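Local coordinates for cephalosporin acylase (PDB 2NLZ), which is probably an amide-bond-cleaving acylase of the gamma-glutamyltranspeptidase family, built on the N-terminal nucleophile (Ntn) hydrolase fold, at residues Pro137-Leu142 with Ser210-Asn215; His229-Lys234 with Ser383-Pro388. The protein carries 1 engineered substitution. All coordinates share one frame; numbering follows the deposited sequence.

Contact 1: Pro137-Leu142 with Ser210-Asn215; sequences PLAASL and SIAESN
N215 sets its CG anti to its own carbonyl carbon (chi1 -83°), and L142 holds its CG in the crowded position between backbone N and carbonyl carbon (chi1 68°); these torsions bring the amide of one and the CD1 methyl of the other to the same interface. Here two helical pieces meet in a helical region of what is, from its family, an Ntn-hydrolase fold: the short helix 138-141, with P137 as N-cap, and helix 202-212 with the residues that follow it. A139 and A212 sit at the closest backbone approach, their CA atoms 4.4 Å apart, which small side chains on both permit. The CB of A212 lies 3.7 Å from A139 CA, while CD1 of L142 reaches the same methyl from another direction, at 4.0 Å. L138 crosses N215 obliquely and carries its CD2 to the carbonyl O of I211, 3.8 Å away; its side chain also packs on I52 of helix 47-61 and on A127 and A130 of helix 122-133. Beyond the interface, S214 OG donates to a lone pair of S210 O in the carbonyl plane and also bonds the backbone N of S218. The polar link between the segments runs through one water, which accepts from L138 N at 2.8 Å and donates to N215 OD1 at 2.7 Å.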
loop_
_atom_site.group_PDB
_atom_site.type_symbol
_atom_site.label_atom_id
_atom_site.label_comp_id
_atom_site.label_asym_id
_atom_site.label_seq_id
_atom_site.Cartn_x
_atom_site.Cartn_y
_atom_site.Cartn_z
ATOM N N PRO D 137 6.211 44.372 -23.132
ATOM C CA PRO D 137 4.891 44.984 -23.153
ATOM C C PRO D 137 3.821 43.896 -23.049
ATOM O O PRO D 137 4.056 42.748 -23.445
ATOM C CB PRO D 137 4.841 45.671 -24.519
ATOM C CG PRO D 137 5.778 44.865 -25.376
ATOM C CD PRO D 137 6.874 44.417 -24.450
ATOM N N LEU D 138 2.665 44.268 -22.511
ATOM C CA LEU D 138 1.547 43.355 -22.288
ATOM C C LEU D 138 1.188 42.538 -23.531
ATOM O O LEU D 138 0.808 41.375 -23.424
ATOM C CB LEU D 138 0.337 44.157 -21.808
ATOM C CG LEU D 138 -0.605 43.526 -20.794
ATOM C CD1 LEU D 138 0.180 42.853 -19.682
ATOM C CD2 LEU D 138 -1.539 44.571 -20.233
ATOM N N ALA D 139 1.336 43.150 -24.706
ATOM C CA ALA D 139 1.035 42.498 -25.982
ATOM C C ALA D 139 1.983 41.353 -26.345
ATOM O O ALA D 139 1.623 40.458 -27.103
ATOM C CB ALA D 139 1.003 43.519 -27.090
ATOM N N ALA D 140 3.198 41.394 -25.814
ATOM C CA ALA D 140 4.142 40.301 -25.999
ATOM C C ALA D 140 3.773 39.186 -25.060
ATOM O O ALA D 140 3.682 38.021 -25.461
ATOM C CB ALA D 140 5.550 40.751 -25.693
ATOM N N SER D 141 3.575 39.556 -23.795
ATOM C CA SER D 141 3.435 38.567 -22.740
ATOM C C SER D 141 2.084 37.875 -22.792
ATOM O O SER D 141 1.959 36.752 -22.339
ATOM C CB SER D 141 3.781 39.130 -21.342
ATOM O OG SER D 141 3.044 40.288 -21.013
ATOM N N LEU D 142 1.079 38.503 -23.387
ATOM C CA LEU D 142 -0.171 37.759 -23.534
ATOM C C LEU D 142 -0.523 37.279 -24.953
ATOM O O LEU D 142 -1.659 36.915 -25.246
ATOM C CB LEU D 142 -1.333 38.396 -22.752
ATOM C CG LEU D 142 -2.000 39.716 -23.062
ATOM C CD1 LEU D 142 -3.286 39.416 -23.741
ATOM C CD2 LEU D 142 -2.285 40.391 -21.760
ATOM N N SER D 210 -7.498 43.222 -27.136
ATOM C CA SER D 210 -7.945 44.565 -26.816
ATOM C C SER D 210 -7.308 45.084 -25.532
ATOM O O SER D 210 -7.060 46.282 -25.421
ATOM C CB SER D 210 -9.475 44.645 -26.744
ATOM O OG SER D 210 -9.926 45.989 -26.610
ATOM N N ILE D 211 -7.036 44.201 -24.570
ATOM C CA ILE D 211 -6.396 44.657 -23.325
ATOM C C ILE D 211 -4.889 44.690 -23.453
ATOM O O ILE D 211 -4.221 45.418 -22.726
ATOM C CB ILE D 211 -6.837 43.893 -22.032
ATOM C CG1 ILE D 211 -6.761 42.388 -22.204
ATOM C CG2 ILE D 211 -8.250 44.270 -21.638
ATOM C CD1 ILE D 211 -7.804 41.657 -21.381
ATOM N N ALA D 212 -4.366 43.921 -24.403
ATOM C CA ALA D 212 -2.947 43.974 -24.747
ATOM C C ALA D 212 -2.587 45.336 -25.339
ATOM O O ALA D 212 -1.564 45.926 -24.977
ATOM C CB ALA D 212 -2.594 42.865 -25.725
ATOM N N GLU D 213 -3.453 45.825 -26.229
ATOM C CA GLU D 213 -3.230 47.059 -26.984
ATOM C C GLU D 213 -3.629 48.318 -26.231
ATOM O O GLU D 213 -3.410 49.422 -26.716
ATOM C CB GLU D 213 -3.986 47.008 -28.310
ATOM C CG GLU D 213 -3.398 46.028 -29.309
ATOM C CD GLU D 213 -4.286 45.809 -30.517
ATOM O OE1 GLU D 213 -3.969 44.907 -31.322
ATOM O OE2 GLU D 213 -5.294 46.534 -30.663
ATOM N N SER D 214 -4.208 48.160 -25.048
ATOM C CA SER D 214 -4.641 49.314 -24.276
ATOM C C SER D 214 -4.015 49.380 -22.881
ATOM O O SER D 214 -4.280 50.321 -22.133
ATOM C CB SER D 214 -6.165 49.331 -24.166
ATOM O OG SER D 214 -6.608 48.297 -23.307
ATOM N N ASN D 215 -3.172 48.401 -22.550
ATOM C CA ASN D 215 -2.657 48.207 -21.182
ATOM C C ASN D 215 -3.784 48.070 -20.157
ATOM O O ASN D 215 -3.747 48.657 -19.072
ATOM C CB ASN D 215 -1.653 49.297 -20.773
ATOM C CG ASN D 215 -0.249 49.015 -21.274
ATOM O OD1 ASN D 215 0.279 47.927 -21.084
ATOM N ND2 ASN D 215 0.364 50.003 -21.907
HETATM O O HOH W 1 1.826 46.944 -23.005
#

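Contact 2: His229-Lys234 with Ser383-Pro388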
loop_
_atom_site.group_PDB
_atom_site.type_symbol
_atom_site.label_atom_id
_atom_site.label_comp_id
_atom_site.label_asym_id
_atom_site.label_seq_id
_atom_site.Cartn_x
_atom_site.Cartn_y
_atom_site.Cartn_z
ATOM N N HIS D 229 -20.863 47.147 -19.369
ATOM C CA HIS D 229 -21.903 47.984 -18.765
ATOM C C HIS D 229 -23.264 47.784 -19.427
ATOM O O HIS D 229 -24.283 47.713 -18.737
ATOM C CB HIS D 229 -21.498 49.465 -18.799
ATOM C CG HIS D 229 -22.604 50.413 -18.436
ATOM N ND1 HIS D 229 -22.948 50.688 -17.132
ATOM C CD2 HIS D 229 -23.439 51.148 -19.209
ATOM C CE1 HIS D 229 -23.950 51.549 -17.115
ATOM N NE2 HIS D 229 -24.268 51.842 -18.362
ATOM N N ALA D 230 -23.261 47.675 -20.756
ATOM C CA ALA D 230 -24.489 47.594 -21.539
ATOM C C ALA D 230 -25.228 46.293 -21.288
ATOM O O ALA D 230 -26.453 46.284 -21.188
ATOM C CB ALA D 230 -24.193 47.763 -23.028
ATOM N N PHE D 231 -24.484 45.199 -21.180
ATOM C CA PHE D 231 -25.089 43.887 -20.958
ATOM C C PHE D 231 -25.697 43.753 -19.552
ATOM O O PHE D 231 -26.735 43.105 -19.370
ATOM C CB PHE D 231 -24.076 42.770 -21.216
ATOM C CG PHE D 231 -24.680 41.391 -21.182
ATOM C CD1 PHE D 231 -25.463 40.930 -22.237
ATOM C CD2 PHE D 231 -24.478 40.558 -20.095
ATOM C CE1 PHE D 231 -26.019 39.661 -22.215
ATOM C CE2 PHE D 231 -25.042 39.297 -20.063
ATOM C CZ PHE D 231 -25.812 38.848 -21.129
ATOM N N PHE D 232 -25.041 44.367 -18.571
ATOM C CA PHE D 232 -25.520 44.365 -17.191
ATOM C C PHE D 232 -26.747 45.254 -17.011
ATOM O O PHE D 232 -27.695 44.880 -16.317
ATOM C CB PHE D 232 -24.401 44.770 -16.227
ATOM C CG PHE D 232 -23.559 43.615 -15.775
ATOM C CD1 PHE D 232 -23.713 43.085 -14.501
ATOM C CD2 PHE D 232 -22.635 43.034 -16.634
ATOM C CE1 PHE D 232 -22.946 42.005 -14.082
ATOM C CE2 PHE D 232 -21.863 41.945 -16.225
ATOM C CZ PHE D 232 -22.022 41.433 -14.946
ATOM N N ASP D 233 -26.725 46.421 -17.652
ATOM C CA ASP D 233 -27.850 47.354 -17.618
ATOM C C ASP D 233 -29.084 46.748 -18.294
ATOM O O ASP D 233 -30.211 47.017 -17.885
ATOM C CB ASP D 233 -27.464 48.682 -18.283
ATOM C CG ASP D 233 -28.492 49.769 -18.062
ATOM O OD1 ASP D 233 -28.415 50.466 -17.030
ATOM O OD2 ASP D 233 -29.367 49.934 -18.933
ATOM N N LYS D 234 -28.855 45.914 -19.307
ATOM C CA LYS D 234 -29.929 45.262 -20.054
ATOM C C LYS D 234 -30.586 44.126 -19.260
ATOM O O LYS D 234 -31.717 43.729 -19.551
ATOM C CB LYS D 234 -29.387 44.733 -21.383
ATOM C CG LYS D 234 -30.445 44.398 -22.429
ATOM C CD LYS D 234 -29.819 43.927 -23.743
ATOM C CE LYS D 234 -29.098 45.064 -24.459
ATOM N NZ LYS D 234 -28.429 44.595 -25.696
ATOM N N SER D 383 -20.151 33.593 -12.210
ATOM C CA SER D 383 -21.557 33.974 -12.118
ATOM C C SER D 383 -22.428 33.392 -13.220
ATOM O O SER D 383 -23.644 33.372 -13.100
ATOM C CB SER D 383 -21.675 35.500 -12.120
ATOM O OG SER D 383 -21.174 36.062 -13.325
ATOM N N GLY D 384 -21.802 32.940 -14.298
ATOM C CA GLY D 384 -22.527 32.501 -15.484
ATOM C C GLY D 384 -22.794 33.623 -16.468
ATOM O O GLY D 384 -23.183 33.384 -17.623
ATOM N N VAL D 385 -22.589 34.852 -16.011
ATOM C CA VAL D 385 -22.690 36.002 -16.878
ATOM C C VAL D 385 -21.457 36.062 -17.754
ATOM O O VAL D 385 -20.339 36.219 -17.268
ATOM C CB VAL D 385 -22.829 37.301 -16.082
ATOM C CG1 VAL D 385 -22.993 38.493 -17.023
ATOM C CG2 VAL D 385 -24.013 37.202 -15.159
ATOM N N VAL D 386 -21.664 35.889 -19.049
ATOM C CA VAL D 386 -20.607 36.105 -20.010
ATOM C C VAL D 386 -21.068 37.236 -20.910
ATOM O O VAL D 386 -22.144 37.150 -21.497
ATOM C CB VAL D 386 -20.319 34.840 -20.835
ATOM C CG1 VAL D 386 -19.247 35.115 -21.879
ATOM C CG2 VAL D 386 -19.883 33.696 -19.930
ATOM N N VAL D 387 -20.279 38.308 -20.976
ATOM C CA VAL D 387 -20.582 39.438 -21.855
ATOM C C VAL D 387 -20.458 38.908 -23.276
ATOM O O VAL D 387 -19.423 38.365 -23.634
ATOM C CB VAL D 387 -19.636 40.631 -21.595
ATOM C CG1 VAL D 387 -19.965 41.807 -22.506
ATOM C CG2 VAL D 387 -19.712 41.062 -20.135
ATOM N N PRO D 388 -21.535 39.020 -24.071
ATOM C CA PRO D 388 -21.672 38.293 -25.335
ATOM C C PRO D 388 -20.573 38.599 -26.350
ATOM O O PRO D 388 -20.151 39.755 -26.497
ATOM C CB PRO D 388 -23.034 38.760 -25.861
ATOM C CG PRO D 388 -23.296 40.054 -25.166
ATOM C CD PRO D 388 -22.705 39.874 -23.813
#
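Helix 223-234 presents F231 to the extended run V385-P388, whose V386-V387 form a weakly bonded strand antiparallel to 392-393 in a two-stranded sheet, with the backbones nearest at F231 CA and V387 CA, 6.4 Å apart. F231 holds its CG anti to the backbone N (chi1 -172°), so the ring projects off the helix toward this run and crosses P388 obliquely. P388 CD lies over one face, offset toward the rim on the CD1 side: a CH-pi contact, 3.7 Å from CD to the centroid of the F231 ring and 25° off the ring normal. V385 comes instead at the edge, in the ring plane, its CG1 3.8 Å from F231 CE2. The same methyl serves F232, lying 3.7 Å from F232 CE2, so one valine branch bridges two neighbouring phenylalanines. Its CG1 is anti to the backbone N, whereas V386 turns away and packs on W182, T185 and F186 of helix 180-186. The F231 ring also meets the H235 ring, planes at about 50°, and touches P181. An alanine in place of F231 would probably disturb the seating of P388 and V385 on the helix, since the surface under P388 CD and the edge met by V385 CG1 would both be gone. Just before V385 the chain makes an ST turn: S383 OG accepts from V385 N at 3.3 Å and also bonds M394 O, while the backbone angles of G384 call for glycine. Helix and run thus meet mostly through carbon, with V386 O also near the F231 ring; the contact depends on the fit of ring, proline and methyl, while hydrogen bonds of the run go to its own turn and neighbours such as M394.

From the N terminus, the chain reaches contact 1 first: 137-142 meets 210-215 and closes a loop of 67 residues, mostly helical. Helix 223-234 then follows, and its far end opens contact 2, whose partner 383-388 returns after 148 residues containing both helix and strand. The two closures run in series, neither nested nor crossed, with centres 23 Å apart and nearest atoms about 12 Å apart. Helix 223-234 joins them directly: L224, near its start, packs on S210 and I211 of contact 1, and its last turns belong to contact 2. Helix 180-186, from within the first loop, packs on contact 2. The helices around 137-215 are thereby tied to the later segment 383-388.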